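Local coordinates for ESSB (Geobacillus thermodenitrificans, PDB 2YNQ), which is an integral membrane component of the type VII secretion system, seen here as its extracellular domain, and probably helps build the membrane-embedded secretion machinery, at the interface of chains A and B. Numbering follows the deposited sequence. Chains: chain A/B, ESSB.

Contact 1: the interface of chains A and B. Residues chain A 110, 135, 138-139, 142; chain B 53-55, 62.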
# COMPACT_ATOMS: atom_id res chain seq x y z
N LEU A 110 -4.95 6.56 2.95
CA LEU A 110 -4.11 5.48 3.46
C LEU A 110 -2.65 5.87 3.44
O LEU A 110 -1.95 5.62 4.41
CB LEU A 110 -4.35 4.20 2.68
CG LEU A 110 -5.71 3.57 2.97
CD1 LEU A 110 -6.16 2.66 1.86
CD2 LEU A 110 -5.69 2.86 4.31
N ASP A 135 -8.64 7.26 10.54
CA ASP A 135 -9.09 5.89 10.74
C ASP A 135 -10.61 5.81 10.60
O ASP A 135 -11.12 4.90 9.94
CB ASP A 135 -8.65 5.31 12.08
CG ASP A 135 -7.15 4.98 12.13
OD1 ASP A 135 -6.52 4.79 11.06
OD2 ASP A 135 -6.62 4.90 13.26
N ILE A 138 -11.68 6.23 6.88
CA ILE A 138 -11.45 4.94 6.23
C ILE A 138 -12.55 3.92 6.54
O ILE A 138 -13.02 3.19 5.65
CB ILE A 138 -10.06 4.37 6.65
CG1 ILE A 138 -8.93 5.21 6.07
CG2 ILE A 138 -9.88 2.90 6.25
CD1 ILE A 138 -7.58 4.94 6.81
N LYS A 139 -12.99 3.85 7.80
CA LYS A 139 -14.11 2.97 8.10
C LYS A 139 -15.32 3.42 7.30
O LYS A 139 -16.00 2.61 6.68
CB LYS A 139 -14.42 2.93 9.59
CG LYS A 139 -15.70 2.17 9.95
CD LYS A 139 -15.67 0.69 9.51
CE LYS A 139 -16.76 -0.12 10.27
NZ LYS A 139 -16.52 -1.59 10.17
N GLU A 142 -15.17 2.30 3.81
CA GLU A 142 -15.31 0.86 3.78
C GLU A 142 -16.78 0.43 3.93
O GLU A 142 -17.24 -0.46 3.22
CB GLU A 142 -14.43 0.24 4.88
CG GLU A 142 -14.61 -1.26 5.07
CD GLU A 142 -14.23 -2.08 3.83
OE1 GLU A 142 -13.42 -1.58 3.01
OE2 GLU A 142 -14.73 -3.23 3.70
N MET B 53 -7.23 -2.85 7.50
CA MET B 53 -7.99 -1.65 7.17
C MET B 53 -7.06 -0.49 6.84
O MET B 53 -7.47 0.46 6.14
CB MET B 53 -8.92 -1.24 8.32
CG MET B 53 -10.10 -2.18 8.56
SD MET B 53 -11.31 -2.14 7.22
CE MET B 53 -11.73 -0.39 7.25
N THR B 54 -5.83 -0.57 7.34
CA THR B 54 -4.89 0.53 7.18
C THR B 54 -3.74 0.16 6.24
O THR B 54 -2.75 0.88 6.15
CB THR B 54 -4.32 0.96 8.55
OG1 THR B 54 -3.70 -0.17 9.19
CG2 THR B 54 -5.42 1.47 9.44
N GLU B 55 -3.84 -0.98 5.56
CA GLU B 55 -2.83 -1.35 4.56
C GLU B 55 -3.03 -0.51 3.29
O GLU B 55 -4.13 -0.42 2.77
CB GLU B 55 -2.92 -2.85 4.25
CG GLU B 55 -1.89 -3.38 3.28
CD GLU B 55 -0.48 -3.45 3.87
OE1 GLU B 55 -0.29 -3.23 5.08
OE2 GLU B 55 0.46 -3.71 3.10
N ARG B 62 -6.42 -4.52 -3.83
CA ARG B 62 -7.59 -4.85 -3.05
C ARG B 62 -8.45 -5.93 -3.68
O ARG B 62 -8.87 -6.86 -3.00
CB ARG B 62 -8.42 -3.59 -2.91
CG ARG B 62 -9.24 -3.50 -1.68
CD ARG B 62 -9.91 -2.13 -1.71
NE ARG B 62 -8.97 -1.08 -1.32
CZ ARG B 62 -8.78 -0.70 -0.07
NH1 ARG B 62 -9.47 -1.27 0.90
NH2 ARG B 62 -7.91 0.25 0.21
O HOH W 1 -2.48 3.56 6.32
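B:Met53, the last residue of helix 41-53, reaches across to helix 124-149 of chain A and ends on A:Glu142. Its terminal methyl CE lies 3.6 Å from A:Glu142 CB and touches CG as well, so the aliphatic part of the glutamate, not its carboxylate, receives it. The two side chains meet at a slant. Bends at chi2 (-69°) and chi3 (-58°) fold the methionine round and turn its methyl toward the chain A helix. One turn back along that helix, A:Ile138 slides past the methionine in the opposite direction; its branch methyl CG2 stands 3.9 Å from B:Met53 CE and also packs against the methionine carbonyl O.

From helix 102-117, A:Leu110 divides its two methyls between different partners. CD2 lies against the carbonyl O of B:Met53 (3.5 Å) and the CA of B:Thr54, while CD1 approaches the guanidinium of B:Arg62 at its edge, in plane, with NH2 3.4 Å away. B:Arg62 arrives from the opposite direction, its chain bent at chi3 (-78°). A:Glu142 OE1 is 4.5 Å from B:Arg62 NH1, not in contact, though some attraction is possible.

Further out, A:Asp135 OD1 approaches the methyl CG2 of B:Thr54. A water joins the two backbones, 2.9 Å from A:Leu110 O and 2.7 Å from B:Thr54 O.

Contact 2: the interface of chains A and B. Residues chain A 113, 128, 131, 135; chain B 22-25, 54.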
# COMPACT_ATOMS: atom_id res chain seq x y z
N ARG A 113 -2.23 8.73 6.07
CA ARG A 113 -2.18 8.08 7.37
C ARG A 113 -0.74 7.76 7.74
O ARG A 113 -0.29 8.08 8.83
CB ARG A 113 -3.02 6.81 7.36
CG ARG A 113 -3.54 6.46 8.70
CD ARG A 113 -4.08 5.07 8.75
NE ARG A 113 -3.62 4.49 9.99
CZ ARG A 113 -2.54 3.73 10.09
NH1 ARG A 113 -1.83 3.43 9.01
NH2 ARG A 113 -2.18 3.27 11.28
N GLN A 128 -2.04 11.35 17.31
CA GLN A 128 -3.08 10.38 17.59
C GLN A 128 -4.46 10.89 17.18
O GLN A 128 -5.23 10.15 16.59
CB GLN A 128 -3.04 9.93 19.06
CG GLN A 128 -3.81 8.62 19.38
CD GLN A 128 -3.42 7.42 18.49
OE1 GLN A 128 -2.29 6.91 18.56
NE2 GLN A 128 -4.35 6.98 17.66
N LEU A 131 -4.62 10.61 13.33
CA LEU A 131 -4.81 9.22 12.97
C LEU A 131 -6.24 8.74 13.29
O LEU A 131 -6.88 8.12 12.45
CB LEU A 131 -3.76 8.35 13.65
CG LEU A 131 -2.32 8.56 13.15
CD1 LEU A 131 -1.32 7.82 14.02
CD2 LEU A 131 -2.16 8.14 11.69
N ASP A 135 -8.64 7.26 10.54
CA ASP A 135 -9.09 5.89 10.74
C ASP A 135 -10.61 5.81 10.60
O ASP A 135 -11.12 4.90 9.94
CB ASP A 135 -8.65 5.31 12.08
CG ASP A 135 -7.15 4.98 12.13
OD1 ASP A 135 -6.52 4.79 11.06
OD2 ASP A 135 -6.62 4.90 13.26
N ASN B 22 -13.39 2.05 15.98
CA ASN B 22 -12.63 2.14 14.71
C ASN B 22 -11.30 2.87 14.86
O ASN B 22 -10.82 3.48 13.92
CB ASN B 22 -13.46 2.84 13.64
CG ASN B 22 -14.88 2.35 13.59
OD1 ASN B 22 -15.12 1.15 13.41
ND2 ASN B 22 -15.85 3.28 13.71
N LYS B 23 -10.71 2.82 16.04
CA LYS B 23 -9.44 3.49 16.25
C LYS B 23 -8.30 2.54 15.93
O LYS B 23 -7.55 2.12 16.81
CB LYS B 23 -9.34 4.05 17.67
CG LYS B 23 -10.17 5.31 17.84
CD LYS B 23 -10.05 5.89 19.22
CE LYS B 23 -10.88 7.15 19.32
NZ LYS B 23 -10.55 7.85 20.59
N TYR B 24 -8.18 2.22 14.65
CA TYR B 24 -7.24 1.21 14.17
C TYR B 24 -5.79 1.47 14.61
O TYR B 24 -5.16 0.59 15.18
CB TYR B 24 -7.36 1.05 12.64
CG TYR B 24 -8.78 0.82 12.16
CD1 TYR B 24 -9.51 -0.28 12.59
CD2 TYR B 24 -9.40 1.69 11.26
CE1 TYR B 24 -10.80 -0.51 12.16
CE2 TYR B 24 -10.71 1.47 10.82
CZ TYR B 24 -11.40 0.36 11.28
OH TYR B 24 -12.69 0.11 10.89
N SER B 25 -5.29 2.68 14.37
CA SER B 25 -3.91 3.03 14.70
C SER B 25 -3.65 2.75 16.17
O SER B 25 -2.63 2.17 16.54
CB SER B 25 -3.59 4.50 14.40
OG SER B 25 -3.99 4.86 13.08
N THR B 54 -5.83 -0.57 7.34
CA THR B 54 -4.89 0.53 7.18
C THR B 54 -3.74 0.16 6.24
O THR B 54 -2.75 0.88 6.15
CB THR B 54 -4.32 0.96 8.55
OG1 THR B 54 -3.70 -0.17 9.19
CG2 THR B 54 -5.42 1.47 9.44
O HOH W 2 -2.48 3.56 6.32
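A:Asp135 and B:Ser25 are joined by two hydrogen bonds that converge on one carboxylate oxygen. The serine hydroxyl OG donates to the syn lone pair of A:Asp135 OD2, at 2.6 Å; the backbone N of B:Ser25 donates to the same oxygen at 2.8 Å, nearly straight (167° at H) but from above the carboxylate plane. B:Ser25 OG lies beside its own backbone N (chi1 -50°), which lets both donors reach one oxygen. A:Arg113 approaches that hydroxyl side-on: NE (3.1 Å) and NH2 (3.0 Å) both donate to B:Ser25 OG, which lies close to the guanidinium plane.

Charge pairing lies within chain A, where A:Arg113 NE forms a salt bridge with A:Asp135 OD1 at 3.1 Å, its hydrogen bond weak. The water bridging A:Leu110 O and B:Thr54 O also takes A:Arg113 NH1, at 2.8 Å.

For apolar packing, B:Thr54 CB sits over one face of the guanidinium, toward its rim and 3.6 Å from A:Arg113 CZ, while A:Leu131 CB lies alongside B:Ser25. Replacing A:Arg113 with a leucine would probably leave B:Ser25 OG without its two arginine donors and A:Asp135 without its charge partner. These bonds converging on one serine probably help set how helix 24-31 of one copy docks on the other, and so how EssB self-associates.

Contact 3: the interface of chains A and B. Residues chain A 57, 61, 64-65; chain B 58, 60.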
# COMPACT_ATOMS: atom_id res chain seq x y z
N LEU A 57 4.01 -2.99 -6.90
CA LEU A 57 2.85 -3.53 -7.60
C LEU A 57 3.38 -4.64 -8.49
O LEU A 57 4.55 -4.62 -8.88
CB LEU A 57 2.21 -2.44 -8.47
CG LEU A 57 1.65 -1.15 -7.85
CD1 LEU A 57 1.16 -0.19 -8.92
CD2 LEU A 57 0.51 -1.44 -6.88
N GLN A 61 -0.29 -4.91 -12.48
CA GLN A 61 -0.86 -3.77 -11.77
C GLN A 61 -0.24 -2.45 -12.20
O GLN A 61 -0.92 -1.43 -12.27
CB GLN A 61 -0.75 -3.94 -10.25
CG GLN A 61 -1.56 -5.12 -9.73
CD GLN A 61 -1.11 -5.60 -8.36
OE1 GLN A 61 -0.02 -5.27 -7.88
NE2 GLN A 61 -1.96 -6.39 -7.72
N THR A 64 -1.77 -1.66 -15.54
CA THR A 64 -3.13 -1.19 -15.38
C THR A 64 -3.21 0.28 -14.95
O THR A 64 -4.02 1.05 -15.48
CB THR A 64 -3.91 -2.08 -14.43
OG1 THR A 64 -3.85 -3.42 -14.93
CG2 THR A 64 -5.37 -1.65 -14.33
N VAL A 65 -2.40 0.68 -13.98
CA VAL A 65 -2.43 2.07 -13.57
C VAL A 65 -1.85 2.95 -14.68
O VAL A 65 -2.48 3.93 -15.09
CB VAL A 65 -1.71 2.30 -12.22
CG1 VAL A 65 -1.72 3.76 -11.84
CG2 VAL A 65 -2.36 1.45 -11.14
N THR B 58 -3.91 -0.32 -3.42
CA THR B 58 -4.70 0.30 -4.49
C THR B 58 -5.95 -0.56 -4.66
O THR B 58 -6.01 -1.70 -4.17
CB THR B 58 -3.97 0.28 -5.84
OG1 THR B 58 -3.75 -1.08 -6.21
CG2 THR B 58 -2.63 1.02 -5.75
N GLU B 60 -6.85 -2.07 -7.31
CA GLU B 60 -6.44 -3.30 -7.99
C GLU B 60 -5.91 -4.35 -7.01
O GLU B 60 -6.32 -5.52 -7.06
CB GLU B 60 -5.38 -3.02 -9.07
CG GLU B 60 -5.83 -2.11 -10.21
CD GLU B 60 -5.79 -0.62 -9.86
OE1 GLU B 60 -5.04 -0.19 -8.94
OE2 GLU B 60 -6.53 0.13 -10.52
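B:Glu60, in helix 59-64, meets A:Val65 and A:Thr64 of the opposing helix 59-67 through loose van der Waals contacts. The carboxylate oxygen OE1 of B:Glu60 stands 3.8 Å from the valine methyl CG2, the side chains crossing at about a right angle. Past A:Thr64 the glutamate runs in the opposite direction, its CG 4.2 Å from the threonine methyl CG2. With A:Thr64 OG1 beside the backbone N (chi1 -56°), the methyl CG2 falls anti to that N and points toward the glutamate stem. A:Gln61 adds a more distant aliphatic contact, its CG 4.4 Å from B:Glu60 CB. Beside them, A:Leu57 CD2 and B:Thr58 CG2 meet methyl to methyl at 4.1 Å.

The hydrogen bond here is internal to chain B. B:Thr58 OG1 donates to B:Glu60 OE1 at 3.1 Å, meeting the oxygen on its anti side and 18° out of the carboxylate plane. A bend at chi2 (80°) curls the glutamate back toward the threonine, and the bond should limit rotation of the carboxylate while its carbon stem faces chain A.

With 68 Å² of B:Glu60 buried by the partner, this one residue supplies much of the patch. The site probably acts as a light supporting contact where helices 59-67 of A and 59-64 of B approach each other.

Contact 1 and contact 2 are adjoining parts of one surface: their C-alpha centres lie about 9 Å apart, and both include A:Asp135 and B:Thr54. Each also draws on helices 102-117 and 124-149 of chain A. Contact 3 lies apart, about 17 Å from contact 1 and 24 Å from contact 2, and uses the region of residues 57-65 in chain A instead. On chain B, helix 59-64 links contact 1 with contact 3. Such spacing gives the pair separated points of attachment, which should restrict rocking of one copy against the other. The pairing lacks strict two-fold symmetry; the protein's self-binding is consistent with a biological dimer.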